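Local coordinates for protein structure-specific endonuclease subunit SLX4 (Thielavia terrestris, PDB 6SEI) that probably serves as the regulatory subunit of the SLX1-SLX4 endonuclease, which cuts branched DNA near junctions during repair and recombination, represented here by its C-terminal domain, at residues Asp78-Lys81 / Trp82-Lys86; Pro50-Leu53 / Glu54-Thr57; Ser40-Glu43 / Lys44-Tyr48. All coordinates share one frame; numbering follows the deposited sequence.

Contact 1 of 3, residues Asp78-Lys81 / Trp82-Lys86; sequences DVKK and WCESK
Val79 and Cys83 meet one turn apart on the buried side of the alpha-helix 76-85, whose later turns carry the same i to i+4 bonds on a packed side and on a looser one. On the packed side, Cys83 N is bonded to Val79 O at 3.1 Å. With chi1 at -71°, Cys83 SG stands beside its own backbone N and leans back over the preceding turn, 3.4 Å from Val79 O. Next to it Trp82 N is held by Asp78 O at 3.0 Å, and the buried indole leaves the turn with CG anti to the backbone N (chi1 -179°). That torsion delivers the ring to helix 12-29, where Trp82 NE1 bonds to Thr24 OG1 and the ring meets Phe20 edge-to-face.

The other side is partly exposed and turned to the chain of another protein, presumably the SLX1 partner. Here Glu84 N makes a nearly straight bond to Lys80 O (171°), yet the two side chains above it engage loosely. Lys80 CE passes 3.4 Å from Glu84 OE2, whereas Lys80 NZ stays 4.2 Å from that oxygen, beyond a salt bridge. Both polar ends are instead taken up by the backbone of the other protein, through Lys80 NZ and Glu84 OE1. At the helix end, Lys86 folds back and sets its CG over the centre of the Trp82 indole, 3.7 Å above the ring plane.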
loop_
_atom_site.group_PDB
_atom_site.type_symbol
_atom_site.label_atom_id
_atom_site.label_comp_id
_atom_site.label_asym_id
_atom_site.label_seq_id
_atom_site.Cartn_x
_atom_site.Cartn_y
_atom_site.Cartn_z
ATOM N N ASP B 78 -12.646 -5.988 38.806
ATOM C CA ASP B 78 -13.824 -6.406 38.055
ATOM C C ASP B 78 -14.774 -5.235 37.841
ATOM O O ASP B 78 -15.342 -5.073 36.755
ATOM C CB ASP B 78 -14.529 -7.549 38.782
ATOM C CG ASP B 78 -13.829 -8.882 38.591
ATOM O OD1 ASP B 78 -13.247 -9.103 37.505
ATOM O OD2 ASP B 78 -13.862 -9.708 39.529
ATOM N N VAL B 79 -14.955 -4.403 38.871
ATOM C CA VAL B 79 -15.740 -3.181 38.726
ATOM C C VAL B 79 -15.059 -2.221 37.762
ATOM O O VAL B 79 -15.728 -1.472 37.042
ATOM C CB VAL B 79 -15.971 -2.542 40.113
ATOM C CG1 VAL B 79 -16.704 -1.220 39.994
ATOM C CG2 VAL B 79 -16.742 -3.495 41.004
ATOM N N LYS B 80 -13.725 -2.232 37.717
ATOM C CA LYS B 80 -13.012 -1.393 36.758
ATOM C C LYS B 80 -13.219 -1.893 35.333
ATOM O O LYS B 80 -13.481 -1.102 34.421
ATOM C CB LYS B 80 -11.521 -1.343 37.098
ATOM C CG LYS B 80 -10.741 -0.381 36.217
ATOM C CD LYS B 80 -9.239 -0.564 36.341
ATOM C CE LYS B 80 -8.519 0.128 35.189
ATOM N NZ LYS B 80 -7.156 -0.419 34.956
ATOM N N LYS B 81 -13.095 -3.208 35.124
ATOM C CA LYS B 81 -13.414 -3.790 33.824
ATOM C C LYS B 81 -14.816 -3.395 33.376
ATOM O O LYS B 81 -15.026 -3.015 32.219
ATOM C CB LYS B 81 -13.294 -5.313 33.884
ATOM C CG LYS B 81 -11.877 -5.854 33.856
ATOM C CD LYS B 81 -11.899 -7.379 33.817
ATOM C CE LYS B 81 -10.516 -7.957 33.551
ATOM N NZ LYS B 81 -10.555 -9.438 33.368
ATOM N N TRP B 82 -15.787 -3.476 34.291
ATOM C CA TRP B 82 -17.173 -3.166 33.950
ATOM C C TRP B 82 -17.316 -1.726 33.481
ATOM O O TRP B 82 -17.960 -1.454 32.462
ATOM C CB TRP B 82 -18.083 -3.430 35.152
ATOM C CG TRP B 82 -19.538 -3.161 34.879
ATOM C CD1 TRP B 82 -20.450 -4.034 34.353
ATOM C CD2 TRP B 82 -20.248 -1.934 35.113
ATOM N NE1 TRP B 82 -21.681 -3.427 34.246
ATOM C CE2 TRP B 82 -21.583 -2.139 34.704
ATOM C CE3 TRP B 82 -19.884 -0.685 35.626
ATOM C CZ2 TRP B 82 -22.551 -1.144 34.796
ATOM C CZ3 TRP B 82 -20.848 0.302 35.715
ATOM C CH2 TRP B 82 -22.166 0.067 35.305
ATOM N N CYS B 83 -16.716 -0.785 34.215
ATOM C CA CYS B 83 -16.818 0.623 33.845
ATOM C C CYS B 83 -16.232 0.870 32.463
ATOM O O CYS B 83 -16.841 1.547 31.626
ATOM C CB CYS B 83 -16.105 1.492 34.879
ATOM S SG CYS B 83 -16.930 1.604 36.473
ATOM N N GLU B 84 -15.042 0.323 32.206
ATOM C CA GLU B 84 -14.401 0.530 30.914
ATOM C C GLU B 84 -15.218 -0.085 29.790
ATOM O O GLU B 84 -15.293 0.473 28.690
ATOM C CB GLU B 84 -12.991 -0.045 30.939
ATOM C CG GLU B 84 -12.132 0.556 32.024
ATOM C CD GLU B 84 -10.664 0.322 31.783
ATOM O OE1 GLU B 84 -10.324 -0.715 31.170
ATOM O OE2 GLU B 84 -9.851 1.177 32.200
ATOM N N SER B 85 -15.847 -1.233 30.045
ATOM C CA SER B 85 -16.744 -1.805 29.051
ATOM C C SER B 85 -17.965 -0.926 28.805
ATOM O O SER B 85 -18.558 -1.008 27.725
ATOM C CB SER B 85 -17.173 -3.215 29.476
ATOM O OG SER B 85 -18.214 -3.186 30.432
ATOM N N LYS B 86 -18.330 -0.067 29.760
ATOM C CA LYS B 86 -19.521 0.771 29.663
ATOM C C LYS B 86 -19.222 2.213 29.271
ATOM O O LYS B 86 -20.144 3.038 29.275
ATOM C CB LYS B 86 -20.283 0.776 30.994
ATOM C CG LYS B 86 -20.806 -0.570 31.444
ATOM C CD LYS B 86 -21.789 -1.145 30.455
ATOM C CE LYS B 86 -22.433 -2.394 31.013
ATOM N NZ LYS B 86 -22.770 -3.355 29.929
#

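Contact 2 of 3, residues Pro50-Leu53 / Glu54-Thr57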
loop_
_atom_site.group_PDB
_atom_site.type_symbol
_atom_site.label_atom_id
_atom_site.label_comp_id
_atom_site.label_asym_id
_atom_site.label_seq_id
_atom_site.Cartn_x
_atom_site.Cartn_y
_atom_site.Cartn_z
ATOM N N PRO B 50 -16.484 11.239 37.368
ATOM C CA PRO B 50 -15.425 10.222 37.454
ATOM C C PRO B 50 -15.655 9.316 38.655
ATOM O O PRO B 50 -15.754 9.777 39.795
ATOM C CB PRO B 50 -14.143 11.051 37.600
ATOM C CG PRO B 50 -14.478 12.364 36.996
ATOM C CD PRO B 50 -15.931 12.603 37.319
ATOM N N ILE B 51 -15.744 8.016 38.387
ATOM C CA ILE B 51 -16.205 7.039 39.368
ATOM C C ILE B 51 -15.013 6.541 40.175
ATOM O O ILE B 51 -14.124 5.870 39.644
ATOM C CB ILE B 51 -16.936 5.877 38.687
ATOM C CG1 ILE B 51 -18.169 6.392 37.945
ATOM C CG2 ILE B 51 -17.322 4.814 39.702
ATOM C CD1 ILE B 51 -19.100 7.211 38.808
ATOM N N ILE B 52 -14.991 6.862 41.466
ATOM C CA ILE B 52 -13.970 6.305 42.344
ATOM C C ILE B 52 -14.304 4.837 42.586
ATOM O O ILE B 52 -15.362 4.508 43.139
ATOM C CB ILE B 52 -13.875 7.098 43.653
ATOM C CG1 ILE B 52 -13.154 8.425 43.405
ATOM C CG2 ILE B 52 -13.144 6.288 44.712
ATOM C CD1 ILE B 52 -13.497 9.505 44.405
ATOM N N LEU B 53 -13.398 3.951 42.164
ATOM C CA LEU B 53 -13.717 2.530 42.057
ATOM C C LEU B 53 -14.010 1.908 43.416
ATOM O O LEU B 53 -15.040 1.250 43.595
ATOM C CB LEU B 53 -12.573 1.794 41.363
ATOM C CG LEU B 53 -12.418 2.119 39.879
ATOM C CD1 LEU B 53 -11.004 1.854 39.404
ATOM C CD2 LEU B 53 -13.429 1.324 39.064
ATOM N N GLU B 54 -13.116 2.095 44.388
ATOM C CA GLU B 54 -13.318 1.473 45.692
ATOM C C GLU B 54 -14.585 1.967 46.375
ATOM O O GLU B 54 -15.093 1.293 47.276
ATOM C CB GLU B 54 -12.104 1.719 46.590
ATOM C CG GLU B 54 -10.775 1.310 45.962
ATOM C CD GLU B 54 -10.132 2.436 45.170
ATOM O OE1 GLU B 54 -10.814 3.452 44.913
ATOM O OE2 GLU B 54 -8.943 2.306 44.808
ATOM N N ASP B 55 -15.110 3.121 45.962
ATOM C CA ASP B 55 -16.383 3.600 46.488
ATOM C C ASP B 55 -17.553 2.823 45.897
ATOM O O ASP B 55 -18.396 2.301 46.634
ATOM C CB ASP B 55 -16.533 5.093 46.209
ATOM C CG ASP B 55 -15.675 5.940 47.118
ATOM O OD1 ASP B 55 -15.130 5.390 48.098
ATOM O OD2 ASP B 55 -15.545 7.153 46.855
ATOM N N LEU B 56 -17.627 2.742 44.566
ATOM C CA LEU B 56 -18.662 1.921 43.946
ATOM C C LEU B 56 -18.467 0.449 44.285
ATOM O O LEU B 56 -19.444 -0.282 44.491
ATOM C CB LEU B 56 -18.669 2.126 42.430
ATOM C CG LEU B 56 -19.677 1.256 41.671
ATOM C CD1 LEU B 56 -21.104 1.669 42.004
ATOM C CD2 LEU B 56 -19.433 1.301 40.171
ATOM N N THR B 57 -17.209 -0.001 44.347
ATOM C CA THR B 57 -16.918 -1.380 44.725
ATOM C C THR B 57 -17.510 -1.709 46.089
ATOM O O THR B 57 -18.191 -2.728 46.255
ATOM C CB THR B 57 -15.407 -1.614 44.724
ATOM O OG1 THR B 57 -14.845 -1.098 43.514
ATOM C CG2 THR B 57 -15.090 -3.098 44.838
#
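Ile52 and Asp55 lie side by side where strand 51-52 gives way to helix 53-67, a strand-to-helix turn with Ile52 at the N-cap. The first shell is apolar carbon against carboxylate: Ile52 CG2 rests 3.3 Å from Asp55 OD2. Beneath the pair, Ile52 O receives Leu56 N at 3.2 Å in a well-directed bond (168°), and a second, weak bond from Asp55 N. As at any N-cap, this carbonyl opens the backbone bonding of the helix; the isoleucine side chain itself has no acceptor to offer the first turn. The next carbonyl, Leu53 O, takes Thr57 N and also Thr57 OG1; the latter separation is modelled very short, and its exact length is doubtful at this resolution. On the inner side Ile51 CG2 touches Leu56 CB at 4.1 Å.

Glu54 curls back through chi2 (89°), bringing its OE1 to 3.7 Å from Ile52 CG2. The second shell fixes these groups. Arg93 donates to both acids, its backbone N to Glu54 OE1 and its NH1 in a salt bridge with Asp55 OD1. Ile51 is fixed in turn by backbone bonds to Cys89 and Leu91 in the parallel pairing with strand 90-91. The two carboxylates belong to the first turn, near the positive end of the helix dipole, a setting that would be expected to favour their ionised forms, for Asp55 with the added help of the Arg93 guanidinium.

Contact 3 of 3, residues Ser40-Glu43 / Lys44-Tyr48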
loop_
_atom_site.group_PDB
_atom_site.type_symbol
_atom_site.label_atom_id
_atom_site.label_comp_id
_atom_site.label_asym_id
_atom_site.label_seq_id
_atom_site.Cartn_x
_atom_site.Cartn_y
_atom_site.Cartn_z
ATOM N N SER B 40 -27.462 9.234 42.870
ATOM C CA SER B 40 -27.124 7.826 42.962
ATOM C C SER B 40 -25.934 7.516 42.060
ATOM O O SER B 40 -25.547 8.313 41.200
ATOM C CB SER B 40 -28.323 6.962 42.574
ATOM O OG SER B 40 -28.516 6.965 41.170
ATOM N N TRP B 41 -25.348 6.332 42.260
ATOM C CA TRP B 41 -24.217 5.928 41.431
ATOM C C TRP B 41 -24.593 5.923 39.957
ATOM O O TRP B 41 -23.783 6.300 39.102
ATOM C CB TRP B 41 -23.705 4.553 41.861
ATOM C CG TRP B 41 -22.859 4.593 43.095
ATOM C CD1 TRP B 41 -23.144 4.023 44.303
ATOM C CD2 TRP B 41 -21.590 5.244 43.246
ATOM N NE1 TRP B 41 -22.129 4.278 45.197
ATOM C CE2 TRP B 41 -21.165 5.026 44.572
ATOM C CE3 TRP B 41 -20.772 5.989 42.390
ATOM C CZ2 TRP B 41 -19.963 5.528 45.060
ATOM C CZ3 TRP B 41 -19.579 6.482 42.875
ATOM C CH2 TRP B 41 -19.186 6.251 44.198
ATOM N N HIS B 42 -25.823 5.511 39.642
ATOM C CA HIS B 42 -26.286 5.535 38.260
ATOM C C HIS B 42 -26.335 6.959 37.723
ATOM O O HIS B 42 -25.935 7.215 36.581
ATOM C CB HIS B 42 -27.661 4.873 38.163
ATOM C CG HIS B 42 -28.176 4.737 36.763
ATOM N ND1 HIS B 42 -29.518 4.604 36.477
ATOM C CD2 HIS B 42 -27.533 4.705 35.571
ATOM C CE1 HIS B 42 -29.680 4.501 35.169
ATOM N NE2 HIS B 42 -28.491 4.558 34.597
ATOM N N GLU B 43 -26.814 7.901 38.536
ATOM C CA GLU B 43 -26.910 9.282 38.076
ATOM C C GLU B 43 -25.541 9.946 38.010
ATOM O O GLU B 43 -25.341 10.877 37.221
ATOM C CB GLU B 43 -27.858 10.066 38.982
ATOM C CG GLU B 43 -29.303 9.604 38.871
ATOM C CD GLU B 43 -30.180 10.125 39.993
ATOM O OE1 GLU B 43 -29.743 10.068 41.161
ATOM O OE2 GLU B 43 -31.310 10.581 39.706
ATOM N N LYS B 44 -24.587 9.484 38.822
ATOM C CA LYS B 44 -23.221 9.978 38.688
ATOM C C LYS B 44 -22.633 9.583 37.339
ATOM O O LYS B 44 -21.975 10.394 36.676
ATOM C CB LYS B 44 -22.355 9.455 39.836
ATOM C CG LYS B 44 -22.675 10.088 41.182
ATOM C CD LYS B 44 -21.721 9.622 42.269
ATOM C CE LYS B 44 -20.306 10.113 42.009
ATOM N NZ LYS B 44 -20.246 11.597 41.949
ATOM N N MET B 45 -22.879 8.345 36.904
ATOM C CA MET B 45 -22.367 7.898 35.615
ATOM C C MET B 45 -23.021 8.654 34.468
ATOM O O MET B 45 -22.337 9.077 33.529
ATOM C CB MET B 45 -22.581 6.394 35.464
ATOM C CG MET B 45 -21.898 5.587 36.547
ATOM S SD MET B 45 -22.380 3.855 36.589
ATOM C CE MET B 45 -21.676 3.362 38.159
ATOM N N LEU B 46 -24.341 8.844 34.529
ATOM C CA LEU B 46 -25.034 9.571 33.468
ATOM C C LEU B 46 -24.521 10.998 33.331
ATOM O O LEU B 46 -24.539 11.558 32.230
ATOM C CB LEU B 46 -26.540 9.574 33.728
ATOM C CG LEU B 46 -27.227 8.213 33.639
ATOM C CD1 LEU B 46 -28.704 8.338 33.976
ATOM C CD2 LEU B 46 -27.037 7.618 32.256
ATOM N N MET B 47 -24.061 11.600 34.425
ATOM C CA MET B 47 -23.508 12.947 34.396
ATOM C C MET B 47 -21.995 12.957 34.225
ATOM O O MET B 47 -21.376 14.016 34.376
ATOM C CB MET B 47 -23.891 13.701 35.674
ATOM C CG MET B 47 -25.388 13.857 35.878
ATOM S SD MET B 47 -25.786 14.891 37.302
ATOM C CE MET B 47 -25.217 13.844 38.640
ATOM N N TYR B 48 -21.393 11.804 33.923
ATOM C CA TYR B 48 -19.949 11.658 33.717
ATOM C C TYR B 48 -19.137 12.031 34.956
ATOM O O TYR B 48 -18.008 12.514 34.840
ATOM C CB TYR B 48 -19.451 12.474 32.521
ATOM C CG TYR B 48 -20.257 12.348 31.249
ATOM C CD1 TYR B 48 -20.197 11.198 30.469
ATOM C CD2 TYR B 48 -21.052 13.398 30.810
ATOM C CE1 TYR B 48 -20.928 11.094 29.295
ATOM C CE2 TYR B 48 -21.781 13.305 29.642
ATOM C CZ TYR B 48 -21.719 12.156 28.889
ATOM O OH TYR B 48 -22.454 12.078 27.729
#
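Lys44 runs beside Trp41 on the short helix 41-46, a worked case of a helix closed at both ends, by a capping box and a Schellman motif. Followed outward, Lys44 CB sits 3.5 Å from Trp41 O, and CG passes 3.4 Å from Ser40 O. CD then reaches the benzo part of the indole, 3.8 Å from Trp41 CE3, and CE keeps to the neighbouring carbon, CZ3. Bends at chi3 (66°) and chi4 (59°) fold the end of the chain, and NZ finishes in a salt bridge with Asp49 OD2.

On another side of the helix, Leu46 CD1 lies over one face of the His42 imidazole, a CH-pi contact of 4.1 Å to the ring centroid and 21° off the normal. His42 also packs on Val27 and Val28 of helix 12-29; a serine in its place, having no ring, would probably leave Leu46 CD1 free to shift and open a gap toward those valines. At the start, Glu43 N bonds to Ser40 OG at 3.3 Å, while Ser40 N reaches the anti lone pair of Glu43 OE1 at 3.0 Å. At the finish, Tyr48, with positive phi, is the C-prime residue, Tyr48 N bonding to Met45 O and Asp49 N to Lys44 O. Because Glu43 OE1 also accepts from Ala33 N, one carboxylate oxygen gathers two amides, binding the helix start to the preceding loop.

Along the chain the order is contact 3, contact 2, contact 1, in series and all within the C-terminal SLX4 domain. Contact 2 lies between the others, its centre about 11 Å from each, while the centres of contacts 1 and 3 are about 14 Å apart. Its residues face both ways: Leu56 meets Trp41 and Met45 of helix 41-46, and also Val79 of helix 76-85. Contacts 1 and 3 meet through Trp82 and Met45. The three local turns therefore feed one small helical core, to which helix 12-29 adds its side chains. Contacts 1 and 3 border the other protein extensively, contact 2 through just two residues, consistent with a domain that docks onto its partner.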